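Local coordinates for protein beta-L-arabinobiosidase (Bacteroides thetaiotaomicron, PDB 5MQR) that hydrolyses glycosidic bonds as a plant pectin-degrading arabinofuranosidase of a gut bacterium, and may also have exo-alpha-sialidase activity, at residues Phe330-Ala335 with Thr576-Asp581; Met358-Asn363 with Thr587-Asp592. All coordinates share one frame; numbering follows the deposited sequence.

Contact 1 (Phe330-Ala335 with Thr576-Asp581); sequences FRWPLA and TFPTVD
F330 and W332 present their rings to the side chains of P578 and V580 and the backbone between them, with no hydrogen bond crossing between the segments. The F330 side chain leaves its backbone over the indole of W332: CB sits 3.6 Å above the indole plane, displaced toward the rim. With CG anti to the carbonyl carbon (chi1 -58°), the phenyl group extends from there to V580. CE1 meets V580 CG1 at 3.7 Å, CE2 lies 3.7 Å from V580 O, and CZ at the tip presses on V580 CB at 3.5 Å. The methyl CG1 stands over one ring face in a CH-pi contact, 4.0 Å from the F330 ring centroid and 29° off its normal, while the two side chains cross at roughly a right angle.

W332 works differently. The far end of its indole points at the chain, with CH2 3.6 Å from T579 O, which lies at the ring edge near the plane, and CZ3 approaches P578 CG obliquely at 4.1 Å. NE1 is hydrogen-bonded to P38 O, which helps set the turn of the indole. P578 follows a cis peptide bond, and its own carbonyl accepts from H41. Beyond it T579 OG1 accepts from D581 N at 3.0 Å, an ST turn that shapes the backbone around V580. An alanine at F330 is likely to open a gap beside V580, leaving its CG1 methyl without the ring it lies against. Van der Waals contacts, mostly apolar, thus join the loop leading into strand 334-339 of the BNR repeat-like region to a loop of the CBM-like region, and the buried indole N-H is satisfied by a third part of the chain rather than across this interface.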
# COMPACT_ATOMS: atom_id res chain seq x y z
N PHE A 330 0.56 26.81 -15.79
CA PHE A 330 0.83 26.33 -17.14
C PHE A 330 0.05 25.04 -17.30
O PHE A 330 -0.30 24.39 -16.30
CB PHE A 330 2.32 26.07 -17.32
CG PHE A 330 3.17 27.29 -17.07
CD1 PHE A 330 3.56 27.63 -15.77
CD2 PHE A 330 3.57 28.10 -18.11
CE1 PHE A 330 4.34 28.74 -15.53
CE2 PHE A 330 4.33 29.24 -17.89
CZ PHE A 330 4.73 29.56 -16.58
N ARG A 331 -0.24 24.64 -18.54
CA ARG A 331 -1.01 23.43 -18.75
C ARG A 331 -0.15 22.19 -18.79
O ARG A 331 -0.25 21.38 -19.69
CB ARG A 331 -1.91 23.58 -19.99
CG ARG A 331 -2.78 24.81 -19.86
CD ARG A 331 -3.83 24.88 -20.95
NE ARG A 331 -4.63 26.10 -20.81
CZ ARG A 331 -5.88 26.26 -21.26
NH1 ARG A 331 -6.52 25.30 -21.92
NH2 ARG A 331 -6.51 27.42 -21.04
N TRP A 332 0.67 22.00 -17.76
CA TRP A 332 1.44 20.77 -17.57
C TRP A 332 1.97 20.68 -16.14
O TRP A 332 2.06 21.68 -15.48
CB TRP A 332 2.62 20.74 -18.53
CG TRP A 332 3.72 21.75 -18.27
CD1 TRP A 332 4.71 21.66 -17.33
CD2 TRP A 332 3.95 22.97 -18.98
NE1 TRP A 332 5.56 22.75 -17.43
CE2 TRP A 332 5.10 23.57 -18.42
CE3 TRP A 332 3.30 23.60 -20.04
CZ2 TRP A 332 5.61 24.80 -18.89
CZ3 TRP A 332 3.82 24.83 -20.52
CH2 TRP A 332 4.96 25.40 -19.95
N PRO A 333 2.29 19.49 -15.64
CA PRO A 333 1.82 18.21 -16.18
C PRO A 333 0.34 18.01 -15.90
O PRO A 333 -0.33 18.91 -15.40
CB PRO A 333 2.63 17.20 -15.38
CG PRO A 333 2.74 17.87 -14.03
CD PRO A 333 2.81 19.34 -14.27
N LEU A 334 -0.15 16.84 -16.25
CA LEU A 334 -1.47 16.42 -15.81
C LEU A 334 -1.19 15.53 -14.60
O LEU A 334 -0.39 14.59 -14.70
CB LEU A 334 -2.21 15.66 -16.90
CG LEU A 334 -3.71 15.45 -16.67
CD1 LEU A 334 -4.44 16.78 -16.73
CD2 LEU A 334 -4.27 14.52 -17.73
N ALA A 335 -1.82 15.86 -13.48
CA ALA A 335 -1.53 15.23 -12.20
C ALA A 335 -2.80 14.67 -11.57
O ALA A 335 -3.91 14.97 -12.01
CB ALA A 335 -0.90 16.26 -11.27
N THR A 576 13.36 20.22 -24.13
CA THR A 576 13.24 21.27 -23.12
C THR A 576 12.02 22.19 -23.40
O THR A 576 11.28 22.58 -22.47
CB THR A 576 14.59 22.02 -22.91
OG1 THR A 576 14.40 23.07 -21.95
CG2 THR A 576 15.13 22.63 -24.20
N PHE A 577 11.78 22.50 -24.68
CA PHE A 577 10.63 23.27 -25.12
C PHE A 577 9.32 22.49 -24.86
O PHE A 577 9.30 21.29 -25.12
CB PHE A 577 10.76 23.54 -26.65
CG PHE A 577 9.65 24.38 -27.23
CD1 PHE A 577 8.44 23.80 -27.59
CD2 PHE A 577 9.82 25.75 -27.45
CE1 PHE A 577 7.42 24.56 -28.14
CE2 PHE A 577 8.79 26.53 -28.01
CZ PHE A 577 7.59 25.93 -28.34
N PRO A 578 8.25 23.12 -24.36
CA PRO A 578 8.18 24.52 -23.90
C PRO A 578 8.65 24.73 -22.45
O PRO A 578 8.57 23.83 -21.62
CB PRO A 578 6.69 24.81 -23.95
CG PRO A 578 6.07 23.50 -23.64
CD PRO A 578 6.92 22.49 -24.37
N THR A 579 9.09 25.95 -22.16
CA THR A 579 9.50 26.33 -20.81
C THR A 579 8.48 27.33 -20.27
O THR A 579 7.54 27.74 -20.99
CB THR A 579 10.91 26.97 -20.82
OG1 THR A 579 10.84 28.28 -21.37
CG2 THR A 579 11.92 26.10 -21.66
N VAL A 580 8.69 27.73 -19.01
CA VAL A 580 7.94 28.83 -18.39
C VAL A 580 8.15 30.18 -19.10
O VAL A 580 7.32 31.07 -18.94
CB VAL A 580 8.22 29.01 -16.87
CG1 VAL A 580 7.83 27.77 -16.10
CG2 VAL A 580 9.67 29.40 -16.57
N ASP A 581 9.22 30.31 -19.89
CA ASP A 581 9.47 31.52 -20.70
C ASP A 581 9.00 31.49 -22.17
O ASP A 581 9.06 32.50 -22.88
CB ASP A 581 10.97 31.89 -20.59
CG ASP A 581 11.38 32.18 -19.15
OD1 ASP A 581 10.74 33.05 -18.52
OD2 ASP A 581 12.31 31.52 -18.62

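Contact 2 (Met358-Asn363 with Thr587-Asp592); sequences MRYGGN and TYDLPD
D589 OD1 accepts a hydrogen bond from G361 N at 2.9 Å, met nearly end-on but bent at the hydrogen (137°). A water also lies 2.7 Å from D589 OD1 and the same distance from G361 O, within bonding distance of both. The other carboxylate oxygen, OD2, forms a salt bridge with R61 and sits at the edge of the Y360 ring, 3.7 Å from CD1, with ring and carboxylate planes 83° apart. Having CG anti to the carbonyl carbon (chi1 -65°) lets the D589 carboxylate reach back to Y360 and G361. A CB on G361 would probably run into Y588 O, so the two segments can come this close because it has none.

One residue on, L590 N donates to R359 O at 3.0 Å in a fairly straight bond. The leucine then lies against the backbone, its CG 3.5 Å from M358 O, and its side chain also touches F456. The R359 guanidinium makes salt bridges to E396 and D397; the R359 side chain lies about 10 Å from a bound calcium ion. The contact thus joins the loop between strands 349-350 and 387-393 to that between 564-570 and 600-610, with R359 tied to the start of strand 397-403.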
# COMPACT_ATOMS: atom_id res chain seq x y z
N MSE A 358 3.76 21.15 -30.26
CA MSE A 358 2.62 21.52 -31.08
C MSE A 358 3.11 21.69 -32.50
O MSE A 358 3.95 22.54 -32.78
CB MSE A 358 2.02 22.83 -30.60
CG MSE A 358 0.73 23.22 -31.35
SE MSE A 358 0.21 25.05 -30.83
CE MSE A 358 -0.05 24.84 -28.90
N ARG A 359 2.63 20.87 -33.40
CA ARG A 359 2.99 20.79 -34.80
C ARG A 359 2.32 21.85 -35.64
O ARG A 359 2.93 22.35 -36.58
CB ARG A 359 2.72 19.38 -35.33
CG ARG A 359 3.52 18.32 -34.56
CD ARG A 359 3.31 16.90 -35.06
NE ARG A 359 1.92 16.47 -35.16
CZ ARG A 359 1.14 16.13 -34.14
NH1 ARG A 359 1.56 16.21 -32.88
NH2 ARG A 359 -0.09 15.71 -34.39
N TYR A 360 1.09 22.22 -35.29
CA TYR A 360 0.31 23.16 -36.06
C TYR A 360 -0.08 24.34 -35.20
O TYR A 360 -0.79 24.17 -34.20
CB TYR A 360 -0.95 22.47 -36.62
CG TYR A 360 -0.63 21.30 -37.49
CD1 TYR A 360 -0.23 21.46 -38.82
CD2 TYR A 360 -0.71 20.01 -36.99
CE1 TYR A 360 0.06 20.35 -39.63
CE2 TYR A 360 -0.43 18.91 -37.78
CZ TYR A 360 -0.04 19.08 -39.09
OH TYR A 360 0.25 17.94 -39.82
N GLY A 361 0.39 25.53 -35.59
CA GLY A 361 -0.01 26.77 -34.95
C GLY A 361 -1.51 26.99 -35.08
O GLY A 361 -2.18 26.34 -35.90
N GLY A 362 -2.02 27.88 -34.26
CA GLY A 362 -3.44 28.19 -34.27
C GLY A 362 -3.96 29.04 -33.10
O GLY A 362 -3.44 28.96 -31.97
N ASN A 363 -4.99 29.83 -33.40
CA ASN A 363 -5.68 30.73 -32.46
C ASN A 363 -6.00 30.00 -31.14
O ASN A 363 -6.68 28.96 -31.16
CB ASN A 363 -6.98 31.24 -33.12
CG ASN A 363 -7.59 32.47 -32.43
OD1 ASN A 363 -6.95 33.14 -31.63
ND2 ASN A 363 -8.86 32.78 -32.78
N THR A 587 1.94 30.79 -33.73
CA THR A 587 1.40 31.10 -35.05
C THR A 587 2.08 30.32 -36.17
O THR A 587 1.68 30.44 -37.30
CB THR A 587 1.52 32.62 -35.33
OG1 THR A 587 2.87 33.05 -35.06
CG2 THR A 587 0.55 33.39 -34.44
N TYR A 588 3.09 29.52 -35.89
CA TYR A 588 3.85 28.84 -36.96
C TYR A 588 3.51 27.35 -36.92
O TYR A 588 3.05 26.85 -35.90
CB TYR A 588 5.37 29.07 -36.81
CG TYR A 588 5.93 28.76 -35.43
CD1 TYR A 588 6.27 27.47 -35.08
CD2 TYR A 588 6.11 29.77 -34.46
CE1 TYR A 588 6.78 27.17 -33.84
CE2 TYR A 588 6.63 29.47 -33.19
CZ TYR A 588 6.96 28.16 -32.89
OH TYR A 588 7.46 27.78 -31.64
N ASP A 589 3.71 26.67 -38.04
CA ASP A 589 3.74 25.22 -38.05
C ASP A 589 5.20 24.81 -37.99
O ASP A 589 6.08 25.52 -38.45
CB ASP A 589 3.07 24.64 -39.31
CG ASP A 589 1.55 24.94 -39.39
OD1 ASP A 589 0.98 25.47 -38.41
OD2 ASP A 589 0.93 24.63 -40.45
N LEU A 590 5.46 23.66 -37.38
CA LEU A 590 6.79 23.09 -37.41
C LEU A 590 7.10 22.56 -38.84
O LEU A 590 6.19 22.09 -39.54
CB LEU A 590 6.93 21.95 -36.40
CG LEU A 590 6.72 22.32 -34.93
CD1 LEU A 590 6.87 21.06 -34.09
CD2 LEU A 590 7.67 23.43 -34.49
N PRO A 591 8.38 22.65 -39.25
CA PRO A 591 8.71 22.16 -40.59
C PRO A 591 8.42 20.67 -40.73
O PRO A 591 8.72 19.89 -39.84
CB PRO A 591 10.22 22.44 -40.71
CG PRO A 591 10.47 23.59 -39.76
CD PRO A 591 9.55 23.27 -38.59
N ASP A 592 7.82 20.31 -41.85
CA ASP A 592 7.48 18.90 -42.14
C ASP A 592 6.54 18.34 -41.06
O ASP A 592 6.70 17.22 -40.59
CB ASP A 592 8.77 18.06 -42.33
CG ASP A 592 8.52 16.74 -43.08
OD1 ASP A 592 7.44 16.50 -43.66
OD2 ASP A 592 9.45 15.92 -43.08
O HOH W 1 -1.66 25.70 -38.51

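In the fold
Along the chain the segments alternate: 330-335, 358-363, 576-581, then 587-592. Both contacts join the BNR repeat-like region to one long loop, the connection between strands 564-570 and 600-610, which belong to two different sheets. Contact 1 lies at the entry to strand 334-339 of a four-stranded antiparallel sheet, and contact 2 in the loop that follows that sheet's last strand, 349-350. Their centres are about 17 Å apart, and they meet where F577 CZ packs 3.8 Å from Y588 OH. Apolar at one point and polar at the other, they hold the loop against the propeller-like part of the protein at two places.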